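Local coordinates for protein chitin elicitor receptor kinase 1 (PDB 4EBY) that probably recognises chitin oligomers at the plant cell surface through its LysM ectodomain and is activated for immune signalling by chitin-induced dimerization, at residues R2-P6 and C129-D133; L9-Y13 and S95-L100; Y89-A93 and L106-F112; V136-F140 and I167-Y171. All coordinates share one frame; numbering follows the deposited sequence.

Contact 1. Residues R2-P6 and C129-D133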
# COMPACT_ATOMS: atom_id res chain seq x y z
N ARG A 2 -11.45 -14.48 7.95
CA ARG A 2 -12.64 -14.14 8.72
C ARG A 2 -13.33 -12.90 8.18
O ARG A 2 -14.51 -12.67 8.42
CB ARG A 2 -12.30 -13.97 10.20
CG ARG A 2 -12.15 -15.29 10.93
CD ARG A 2 -11.43 -15.10 12.25
NE ARG A 2 -10.05 -14.68 12.06
CZ ARG A 2 -9.15 -14.59 13.04
NH1 ARG A 2 -9.50 -14.89 14.28
NH2 ARG A 2 -7.92 -14.20 12.77
N THR A 3 -12.58 -12.09 7.44
CA THR A 3 -13.13 -10.87 6.88
C THR A 3 -12.86 -10.81 5.38
O THR A 3 -11.98 -11.50 4.86
CB THR A 3 -12.50 -9.64 7.55
OG1 THR A 3 -11.08 -9.64 7.30
CG2 THR A 3 -12.74 -9.67 9.05
N SER A 4 -13.61 -9.98 4.68
CA SER A 4 -13.41 -9.82 3.25
C SER A 4 -13.82 -8.43 2.84
O SER A 4 -14.61 -7.78 3.54
CB SER A 4 -14.22 -10.86 2.48
OG SER A 4 -15.61 -10.66 2.69
N CYS A 5 -13.28 -7.95 1.73
CA CYS A 5 -13.64 -6.63 1.23
C CYS A 5 -13.18 -6.47 -0.22
O CYS A 5 -12.31 -7.18 -0.69
CB CYS A 5 -13.05 -5.53 2.12
SG CYS A 5 -11.26 -5.50 2.27
N PRO A 6 -13.79 -5.53 -0.96
CA PRO A 6 -13.47 -5.50 -2.39
C PRO A 6 -12.18 -4.75 -2.77
O PRO A 6 -11.69 -4.89 -3.89
CB PRO A 6 -14.68 -4.77 -2.99
CG PRO A 6 -15.14 -3.88 -1.89
CD PRO A 6 -14.93 -4.67 -0.61
N CYS A 129 -3.00 -6.30 3.36
CA CYS A 129 -4.07 -5.32 3.51
C CYS A 129 -4.97 -5.75 4.66
O CYS A 129 -4.78 -6.82 5.22
CB CYS A 129 -4.89 -5.22 2.22
SG CYS A 129 -5.47 -6.82 1.52
N SER A 130 -5.94 -4.90 4.97
CA SER A 130 -6.94 -5.19 6.00
C SER A 130 -8.32 -4.82 5.47
O SER A 130 -8.45 -3.86 4.71
CB SER A 130 -6.67 -4.35 7.24
OG SER A 130 -7.66 -4.63 8.24
N CYS A 131 -9.33 -5.57 5.92
CA CYS A 131 -10.73 -5.25 5.68
C CYS A 131 -11.42 -4.73 6.94
O CYS A 131 -12.63 -4.50 6.93
CB CYS A 131 -11.49 -6.47 5.13
SG CYS A 131 -10.82 -7.03 3.53
N GLY A 132 -10.65 -4.55 8.00
CA GLY A 132 -11.20 -4.07 9.26
C GLY A 132 -11.36 -5.16 10.31
O GLY A 132 -10.88 -6.28 10.16
N ASP A 133 -12.07 -4.81 11.38
CA ASP A 133 -12.22 -5.68 12.54
C ASP A 133 -13.45 -5.16 13.27
O ASP A 133 -13.43 -4.06 13.83
CB ASP A 133 -10.98 -5.59 13.42
CG ASP A 133 -11.05 -6.53 14.61
OD1 ASP A 133 -12.14 -7.05 14.90
OD2 ASP A 133 -9.99 -6.74 15.24
O HOH W 1 -9.59 -7.58 8.11
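Cys131 SG lies over one face of the Ser4-Cys5 peptide, 3.4 Å from Ser4 C and about 20° off the normal. At the edge of the Cys131-Gly132 peptide, Gly132 N donates to Ser130 OG at 3.0 Å, closing an ST turn that curls the chain just beside the bridge. The bridge itself is the disulfide between Cys5 SG and Cys131 SG, 2.0 Å long, with a left-handed twist about the sulfur-sulfur bond (chi3 -68°). Cys5 carries its sulfur between the backbone N and the carbonyl carbon (chi1 60°), which directs it inward to the loop of residues 129-133. Cys131 belongs to a Cys-X-Cys pair of the kind found in LysM receptor kinases, where such cysteines tie neighbouring LysM modules together. Cys129, the other member, is bonded to Cys67 of strand 60-70; Cys1 pairs with Cys69, so two of the three bridges hold the N-terminal segment. Beside the disulfide a single water replaces direct hydrogen bonds. It lies 2.7 Å from Thr3 OG1, accepts from Cys131 N at 3.0 Å and donates to Gly132 O at 2.7 Å. Thr3 CG2, the other branch, lies 4.0 Å from Gly132 O, while Leu75 of strand 74-82 packs against both Thr3 and Cys131.

Contact 2. Residues L9-Y13 and S95-L100. With NAG (2-acetamido-2-deoxy-beta-D-glucopyranose), chain C; NAG (2-acetamido-2-deoxy-beta-D-glucopyranose), chain F.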
# COMPACT_ATOMS: atom_id res chain seq x y z
N LEU A 9 -6.27 0.31 0.00
CA LEU A 9 -5.47 1.41 -0.56
C LEU A 9 -4.03 1.23 -0.10
O LEU A 9 -3.79 0.84 1.04
CB LEU A 9 -5.99 2.76 -0.07
CG LEU A 9 -7.39 3.14 -0.55
CD1 LEU A 9 -7.90 4.34 0.21
CD2 LEU A 9 -7.32 3.45 -2.05
N ALA A 10 -3.07 1.48 -1.00
CA ALA A 10 -1.66 1.43 -0.63
C ALA A 10 -1.12 2.85 -0.56
O ALA A 10 -1.37 3.67 -1.45
CB ALA A 10 -0.85 0.61 -1.65
N SER A 11 -0.37 3.16 0.49
CA SER A 11 0.23 4.48 0.62
C SER A 11 1.66 4.47 0.13
O SER A 11 2.52 3.82 0.72
CB SER A 11 0.21 4.92 2.09
OG SER A 11 0.77 6.23 2.22
N TYR A 12 1.89 5.17 -0.99
CA TYR A 12 3.19 5.14 -1.65
C TYR A 12 3.90 6.49 -1.48
O TYR A 12 3.53 7.48 -2.10
CB TYR A 12 2.96 4.83 -3.14
CG TYR A 12 4.18 4.43 -3.93
CD1 TYR A 12 4.30 3.15 -4.45
CD2 TYR A 12 5.21 5.34 -4.16
CE1 TYR A 12 5.42 2.78 -5.21
CE2 TYR A 12 6.33 4.97 -4.88
CZ TYR A 12 6.44 3.70 -5.40
OH TYR A 12 7.56 3.38 -6.14
N TYR A 13 4.95 6.51 -0.66
CA TYR A 13 5.69 7.74 -0.40
C TYR A 13 6.63 8.09 -1.56
O TYR A 13 7.27 7.20 -2.12
CB TYR A 13 6.49 7.58 0.90
CG TYR A 13 7.32 8.79 1.24
CD1 TYR A 13 6.76 9.88 1.88
CD2 TYR A 13 8.68 8.83 0.91
CE1 TYR A 13 7.52 11.01 2.19
CE2 TYR A 13 9.45 9.96 1.23
CZ TYR A 13 8.86 11.04 1.87
OH TYR A 13 9.63 12.15 2.19
N SER A 95 12.48 0.68 -2.44
CA SER A 95 12.37 1.76 -3.40
C SER A 95 11.19 1.55 -4.37
O SER A 95 10.22 2.32 -4.34
CB SER A 95 13.70 1.92 -4.16
OG SER A 95 13.63 3.02 -5.04
N ASN A 96 11.26 0.51 -5.20
CA ASN A 96 10.23 0.33 -6.23
C ASN A 96 8.82 0.18 -5.65
O ASN A 96 7.86 0.66 -6.23
CB ASN A 96 10.57 -0.87 -7.13
CG ASN A 96 11.96 -0.76 -7.74
OD1 ASN A 96 12.96 -0.83 -7.05
ND2 ASN A 96 12.02 -0.60 -9.05
N TYR A 97 8.71 -0.48 -4.49
CA TYR A 97 7.43 -0.62 -3.79
C TYR A 97 7.32 0.19 -2.48
O TYR A 97 6.35 0.03 -1.74
CB TYR A 97 7.10 -2.12 -3.55
CG TYR A 97 6.65 -2.76 -4.84
CD1 TYR A 97 5.31 -2.81 -5.19
CD2 TYR A 97 7.59 -3.24 -5.76
CE1 TYR A 97 4.90 -3.34 -6.42
CE2 TYR A 97 7.19 -3.78 -6.98
CZ TYR A 97 5.86 -3.82 -7.31
OH TYR A 97 5.48 -4.35 -8.54
N ALA A 98 8.29 1.07 -2.23
CA ALA A 98 8.17 2.07 -1.17
C ALA A 98 7.77 1.48 0.18
O ALA A 98 6.91 2.01 0.89
CB ALA A 98 7.16 3.15 -1.59
N ASN A 99 8.42 0.37 0.52
CA ASN A 99 8.18 -0.34 1.79
C ASN A 99 6.80 -0.94 1.98
O ASN A 99 6.42 -1.30 3.12
CB ASN A 99 8.61 0.51 2.98
CG ASN A 99 10.08 0.83 2.93
OD1 ASN A 99 10.92 -0.06 2.73
ND2 ASN A 99 10.41 2.13 3.06
N LEU A 100 6.05 -1.09 0.89
CA LEU A 100 4.77 -1.78 0.94
C LEU A 100 4.98 -3.28 0.99
O LEU A 100 4.07 -4.03 1.34
CB LEU A 100 3.90 -1.41 -0.27
CG LEU A 100 3.40 0.03 -0.30
CD1 LEU A 100 3.02 0.39 -1.72
CD2 LEU A 100 2.20 0.20 0.67
C1 NAG C . 11.82 2.43 2.93
C2 NAG C . 11.90 3.91 2.53
C3 NAG C . 13.36 4.38 2.49
C4 NAG C . 14.14 3.96 3.73
C5 NAG C . 13.87 2.51 4.09
C6 NAG C . 14.53 2.10 5.41
C7 NAG C . 10.39 5.02 0.95
C8 NAG C . 9.96 5.20 -0.49
N2 NAG C . 11.31 4.09 1.22
O3 NAG C . 13.44 5.78 2.32
O4 NAG C . 15.53 4.12 3.47
O5 NAG C . 12.47 2.29 4.19
O6 NAG C . 14.00 2.89 6.45
O7 NAG C . 9.88 5.71 1.83
C1 NAG F . 17.38 7.70 -2.93
C2 NAG F . 17.25 6.31 -2.27
C3 NAG F . 18.32 6.09 -1.21
C4 NAG F . 19.69 6.43 -1.76
C5 NAG F . 19.69 7.76 -2.51
C6 NAG F . 21.04 8.01 -3.17
C7 NAG F . 15.21 5.05 -2.04
C8 NAG F . 13.73 5.08 -1.77
N2 NAG F . 15.94 6.11 -1.69
O3 NAG F . 18.29 4.73 -0.78
O4 NAG F . 20.61 6.51 -0.69
O5 NAG F . 18.67 7.79 -3.49
O6 NAG F . 21.33 6.94 -4.06
O7 NAG F . 15.71 4.07 -2.58
O HOH W 2 5.23 4.20 1.11
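Asn96 O, the carbonyl near the end of helix 89-96, accepts two hydrogen bonds: from Tyr12 OH at 2.7 Å and from Asn26 ND2. The tyrosine hydroxyl stands above the carbonyl plane, 58° out of it, with a C=O...O angle of 117°. Tyr12 CG is anti to the backbone N (chi1 -166°), which swings the ring across Ala98, whose methyl CB sits 3.7 Å from the ring centroid and almost on the normal, a CH-pi contact. The same CB meets the acetamido methyl C8 of the NAG of chain C at 3.6 Å. That sugar is an N-linked glycan root, its C1 bonded to ND2 of Asn99. Asn99 and Ala98 are the central residues of a type I' turn from Tyr97 to Leu100, closed by the Leu100 N to Tyr97 O bond. Leu100 CD2 packs on Ala10 CB at 3.9 Å, and a water links Ser11 O, Tyr13 N and Ala98 O where the backbones do not meet directly. Strand 8-13 lies in the sheet between strand 60-70, antiparallel to it, and strand 143-147, parallel to it; the turn after helix 89-96 packs on it, with Leu100 also touching Pro147.

Contact 3. Residues Y89-A93 and L106-F112. With NAG (2-acetamido-2-deoxy-beta-D-glucopyranose), chain E.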
# COMPACT_ATOMS: atom_id res chain seq x y z
N TYR A 89 16.42 -7.63 -4.46
CA TYR A 89 15.23 -7.75 -3.63
C TYR A 89 15.11 -6.58 -2.66
O TYR A 89 14.01 -6.06 -2.45
CB TYR A 89 15.22 -9.07 -2.88
CG TYR A 89 14.96 -10.29 -3.75
CD1 TYR A 89 13.89 -10.32 -4.64
CD2 TYR A 89 15.77 -11.41 -3.66
CE1 TYR A 89 13.65 -11.45 -5.43
CE2 TYR A 89 15.54 -12.54 -4.45
CZ TYR A 89 14.47 -12.55 -5.33
OH TYR A 89 14.24 -13.67 -6.11
N GLU A 90 16.24 -6.16 -2.10
CA GLU A 90 16.24 -5.02 -1.19
C GLU A 90 15.73 -3.78 -1.91
O GLU A 90 14.84 -3.08 -1.43
CB GLU A 90 17.66 -4.75 -0.64
CG GLU A 90 17.69 -3.55 0.29
CD GLU A 90 19.07 -2.92 0.43
OE1 GLU A 90 19.81 -2.84 -0.58
OE2 GLU A 90 19.41 -2.49 1.55
N ARG A 91 16.29 -3.49 -3.08
CA ARG A 91 15.87 -2.27 -3.78
C ARG A 91 14.41 -2.29 -4.23
O ARG A 91 13.70 -1.29 -4.14
CB ARG A 91 16.77 -1.98 -4.97
CG ARG A 91 16.75 -0.50 -5.31
CD ARG A 91 17.86 -0.15 -6.28
NE ARG A 91 17.59 -0.77 -7.56
CZ ARG A 91 18.35 -0.59 -8.64
NH1 ARG A 91 19.42 0.18 -8.58
NH2 ARG A 91 18.02 -1.19 -9.78
N VAL A 92 13.95 -3.45 -4.69
CA VAL A 92 12.57 -3.57 -5.11
C VAL A 92 11.62 -3.29 -3.94
O VAL A 92 10.62 -2.61 -4.12
CB VAL A 92 12.28 -4.95 -5.74
CG1 VAL A 92 10.79 -5.12 -6.03
CG2 VAL A 92 13.09 -5.09 -7.06
N ALA A 93 11.95 -3.80 -2.75
CA ALA A 93 11.09 -3.61 -1.58
C ALA A 93 11.15 -2.16 -1.07
O ALA A 93 10.11 -1.56 -0.78
CB ALA A 93 11.49 -4.58 -0.46
N LEU A 106 9.88 -10.93 -0.52
CA LEU A 106 10.23 -11.13 -1.93
C LEU A 106 11.13 -12.34 -2.12
O LEU A 106 10.91 -13.15 -3.02
CB LEU A 106 10.93 -9.90 -2.50
CG LEU A 106 10.07 -8.68 -2.75
CD1 LEU A 106 10.96 -7.48 -3.10
CD2 LEU A 106 9.06 -8.95 -3.89
N GLN A 107 12.16 -12.46 -1.29
CA GLN A 107 13.12 -13.55 -1.47
C GLN A 107 12.45 -14.91 -1.21
O GLN A 107 12.74 -15.89 -1.88
CB GLN A 107 14.34 -13.34 -0.57
CG GLN A 107 15.44 -14.40 -0.77
CD GLN A 107 16.77 -13.99 -0.13
OE1 GLN A 107 17.11 -12.81 -0.07
NE2 GLN A 107 17.52 -14.98 0.35
N ALA A 108 11.53 -14.97 -0.25
CA ALA A 108 10.89 -16.24 0.08
C ALA A 108 9.96 -16.77 -1.03
O ALA A 108 9.83 -17.98 -1.21
CB ALA A 108 10.13 -16.13 1.42
N ARG A 109 9.34 -15.85 -1.77
CA ARG A 109 8.27 -16.22 -2.69
C ARG A 109 8.68 -16.17 -4.15
O ARG A 109 7.85 -16.42 -5.02
CB ARG A 109 7.04 -15.32 -2.50
CG ARG A 109 7.21 -13.88 -3.00
CD ARG A 109 6.18 -12.94 -2.36
NE ARG A 109 4.79 -13.29 -2.68
CZ ARG A 109 3.95 -13.93 -1.86
NH1 ARG A 109 2.71 -14.15 -2.27
NH2 ARG A 109 4.35 -14.37 -0.66
N ASN A 110 9.95 -15.88 -4.41
CA ASN A 110 10.50 -15.88 -5.78
C ASN A 110 11.71 -16.80 -5.83
O ASN A 110 12.41 -16.93 -4.82
CB ASN A 110 10.88 -14.46 -6.21
CG ASN A 110 9.68 -13.57 -6.34
OD1 ASN A 110 9.38 -12.75 -5.45
ND2 ASN A 110 8.94 -13.75 -7.41
N PRO A 111 11.95 -17.45 -6.99
CA PRO A 111 12.97 -18.50 -7.04
C PRO A 111 14.37 -18.01 -7.40
O PRO A 111 15.32 -18.80 -7.36
CB PRO A 111 12.45 -19.44 -8.13
CG PRO A 111 11.77 -18.48 -9.11
CD PRO A 111 11.07 -17.48 -8.17
N PHE A 112 14.50 -16.73 -7.75
CA PHE A 112 15.80 -16.23 -8.17
C PHE A 112 16.69 -16.00 -6.96
O PHE A 112 16.28 -15.36 -6.00
CB PHE A 112 15.62 -14.93 -8.97
CG PHE A 112 14.50 -15.00 -9.97
CD1 PHE A 112 14.68 -15.63 -11.20
CD2 PHE A 112 13.26 -14.47 -9.65
CE1 PHE A 112 13.63 -15.72 -12.11
CE2 PHE A 112 12.20 -14.55 -10.56
CZ PHE A 112 12.39 -15.19 -11.78
C1 NAG E . -0.08 -15.22 -4.37
C2 NAG E . -1.22 -16.24 -4.53
C3 NAG E . -0.84 -17.51 -3.77
C4 NAG E . 0.49 -18.02 -4.29
C5 NAG E . 1.56 -16.94 -4.27
C6 NAG E . 2.84 -17.45 -4.92
C7 NAG E . -3.62 -15.81 -4.73
C8 NAG E . -4.83 -15.13 -4.12
N2 NAG E . -2.49 -15.75 -4.02
O3 NAG E . -1.85 -18.49 -3.93
O4 NAG E . 0.97 -19.06 -3.47
O5 NAG E . 1.09 -15.78 -4.94
O6 NAG E . 2.66 -17.73 -6.30
O7 NAG E . -3.72 -16.39 -5.81
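Tyr89 and Leu106 both set CG anti to the carbonyl carbon (chi1 -72° in each), which sends the tyrosine ring across to helix 103-109 and the leucine back to helix 89-96. These are the two helices of the second LysM module, a beta-alpha-alpha-beta unit whose strands are 74-82 and 122-128. The Tyr89 ring lies against Leu106 and Gln107 of the partner helix. Gln107 CA stands over one face, 4.1 Å from the ring centroid, in a CH-pi contact, and the backbone carbonyl of Leu106 covers the rim of the ring. Tyr89 CD1 rests on Leu106 CB at 3.7 Å. Beyond the helix the hydroxyl is captured by the chain as it turns away: Tyr89 OH donates to Phe112 O at 2.7 Å, arriving only 17° from the carbonyl plane at a C=O...O angle of 124°. Asn110 CB lies 3.5 Å from Tyr89 OH. The return contact is made by Leu106 CD1, which touches both Val92 CG1 (3.8 Å) and Ala93 CB (4.0 Å) and approaches Tyr89 O, the carbonyl that also accepts from Ala93 N. Behind Leu106 lies Val125 of strand 122-128, and Leu123 of that strand supports Asn110 and Phe112. Arg109 points elsewhere, into a glycan pocket, where Asn124 OD1 takes a hydrogen bond from NE and the NAG of chain E lies beside the guanidinium group. Tyr89 OH also sits at the edge of the Phe112 ring, 3.8 Å from Phe112 CD2.

Contact 4. Residues V136-F140 and I167-Y171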
# COMPACT_ATOMS: atom_id res chain seq x y z
N VAL A 136 -13.30 -3.82 16.75
CA VAL A 136 -12.74 -2.49 16.92
C VAL A 136 -13.77 -1.43 16.58
O VAL A 136 -14.03 -0.52 17.37
CB VAL A 136 -11.48 -2.28 16.04
CG1 VAL A 136 -10.98 -0.85 16.17
CG2 VAL A 136 -10.40 -3.26 16.43
N SER A 137 -14.36 -1.55 15.39
CA SER A 137 -15.39 -0.61 14.97
C SER A 137 -16.18 -1.15 13.79
O SER A 137 -15.61 -1.77 12.89
CB SER A 137 -14.75 0.73 14.57
OG SER A 137 -15.74 1.61 14.06
N LYS A 138 -17.48 -0.88 13.78
CA LYS A 138 -18.29 -1.16 12.61
C LYS A 138 -18.20 -0.05 11.56
O LYS A 138 -18.74 -0.17 10.46
CB LYS A 138 -19.76 -1.36 13.02
CG LYS A 138 -20.01 -2.60 13.87
CD LYS A 138 -21.30 -2.45 14.66
CE LYS A 138 -22.39 -1.83 13.80
NZ LYS A 138 -23.52 -1.30 14.63
N ASP A 139 -17.52 1.04 11.90
CA ASP A 139 -17.53 2.24 11.05
C ASP A 139 -16.53 2.25 9.90
O ASP A 139 -16.55 3.15 9.08
CB ASP A 139 -17.30 3.49 11.90
CG ASP A 139 -18.45 3.79 12.84
OD1 ASP A 139 -19.57 3.28 12.62
OD2 ASP A 139 -18.23 4.55 13.80
N PHE A 140 -15.63 1.27 9.86
CA PHE A 140 -14.55 1.30 8.87
C PHE A 140 -14.36 -0.03 8.17
O PHE A 140 -14.16 -1.06 8.82
CB PHE A 140 -13.22 1.72 9.51
CG PHE A 140 -13.31 3.00 10.31
CD1 PHE A 140 -13.41 4.22 9.67
CD2 PHE A 140 -13.28 2.97 11.69
CE1 PHE A 140 -13.50 5.39 10.38
CE2 PHE A 140 -13.36 4.14 12.42
CZ PHE A 140 -13.47 5.36 11.76
N ILE A 167 -8.61 4.23 18.27
CA ILE A 167 -9.07 3.32 17.21
C ILE A 167 -7.87 2.85 16.38
O ILE A 167 -7.71 1.65 16.13
CB ILE A 167 -10.15 3.96 16.32
CG1 ILE A 167 -11.45 4.15 17.11
CG2 ILE A 167 -10.43 3.11 15.09
CD1 ILE A 167 -12.03 2.85 17.60
N LEU A 168 -7.01 3.79 15.97
CA LEU A 168 -5.82 3.42 15.20
C LEU A 168 -4.97 2.40 15.95
O LEU A 168 -4.48 1.44 15.36
CB LEU A 168 -4.96 4.63 14.88
CG LEU A 168 -5.53 5.58 13.83
CD1 LEU A 168 -4.60 6.79 13.72
CD2 LEU A 168 -5.69 4.89 12.47
N GLN A 169 -4.77 2.62 17.25
CA GLN A 169 -3.94 1.70 18.01
C GLN A 169 -4.59 0.33 18.11
O GLN A 169 -3.91 -0.69 18.04
CB GLN A 169 -3.66 2.23 19.41
CG GLN A 169 -2.53 1.50 20.13
CD GLN A 169 -1.18 1.72 19.45
OE1 GLN A 169 -0.54 2.76 19.66
NE2 GLN A 169 -0.75 0.75 18.66
N ARG A 170 -5.91 0.30 18.29
CA ARG A 170 -6.63 -0.97 18.42
C ARG A 170 -6.56 -1.78 17.12
O ARG A 170 -6.58 -3.01 17.16
CB ARG A 170 -8.10 -0.74 18.83
CG ARG A 170 -8.32 -0.34 20.28
CD ARG A 170 -9.82 -0.05 20.49
NE ARG A 170 -10.18 0.34 21.85
CZ ARG A 170 -10.65 -0.50 22.77
NH1 ARG A 170 -10.80 -1.79 22.48
NH2 ARG A 170 -10.97 -0.07 23.99
N TYR A 171 -6.50 -1.11 15.98
CA TYR A 171 -6.33 -1.81 14.71
C TYR A 171 -4.91 -2.34 14.53
O TYR A 171 -4.64 -3.16 13.65
CB TYR A 171 -6.65 -0.89 13.53
CG TYR A 171 -8.13 -0.74 13.23
CD1 TYR A 171 -8.94 -1.86 13.00
CD2 TYR A 171 -8.71 0.51 13.16
CE1 TYR A 171 -10.30 -1.70 12.71
CE2 TYR A 171 -10.06 0.67 12.87
CZ TYR A 171 -10.84 -0.44 12.63
OH TYR A 171 -12.18 -0.25 12.34
O HOH W 3 -13.53 -2.23 11.32
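Ile167 opens the contact by pressing two of its branches on the loop of residues 136-140: CD1 lies 4.1 Å from Val136 CG1, and CG2 lies 4.1 Å from Phe140 CE2. One turn further along the helix, Arg170 takes part through the foot of its side chain, CB packing against Val136 CG1 at 3.9 Å. The rest of the arginine runs outward, extended as far as NE, and ends in a salt bridge with Asp166. Tyr171 follows and receives Val136 on a ring face. CG1 of the valine stands almost over the ring centre, 3.6 Å from the centroid and 12° off the normal, a CH-pi contact. Val136 has CG1 anti to its own backbone N (chi1 176°), which sets this methyl on the ring while CG2 lies beside Arg170 O. The phenol end of Tyr171 slides in beside Phe140 at about a right angle, with OH at the edge of the phenylalanine ring, 3.5 Å from CD2. Ser137 CB flanks the same hydroxyl. A water in the plane of the tyrosine ring, 2.6 Å from Tyr171 OH, lies within hydrogen-bonding distance of Ser137 O and Phe140 O but may not donate to both at once. The loop is folded by an ST turn in which Asp139 N donates to Ser137 OG. It precedes strand 143-147, and its side chains pack against helix 165-171 of the C-terminal LysM module; Pro187 of strand 183-187 packs against both Phe140 and Tyr171, whose rings also meet Phe195 and Phe143, respectively, edge-to-face.

How the contacts relate
Contacts 2 and 3 are buried and share helix 89-96: Tyr97 N and Asn99 N lie 2.9 Å from Val92 O and Ala93 O, respectively, probable hydrogen bonds. In both, a tyrosine hydroxyl donates to a main-chain carbonyl with apolar packing beside it, and in contact 2 a water also bridges the backbones. Contacts 1 and 4 are surface joints between loops or a loop and a helix, with no direct hydrogen bond across either; a covalent bridge and a water serve the first, ring packing and a water the second. They touch where Asp133 N packs on Tyr171 CE1. Contacts 3 and 4, about 32 Å apart between centres, lie on opposite sides of the chain's centre.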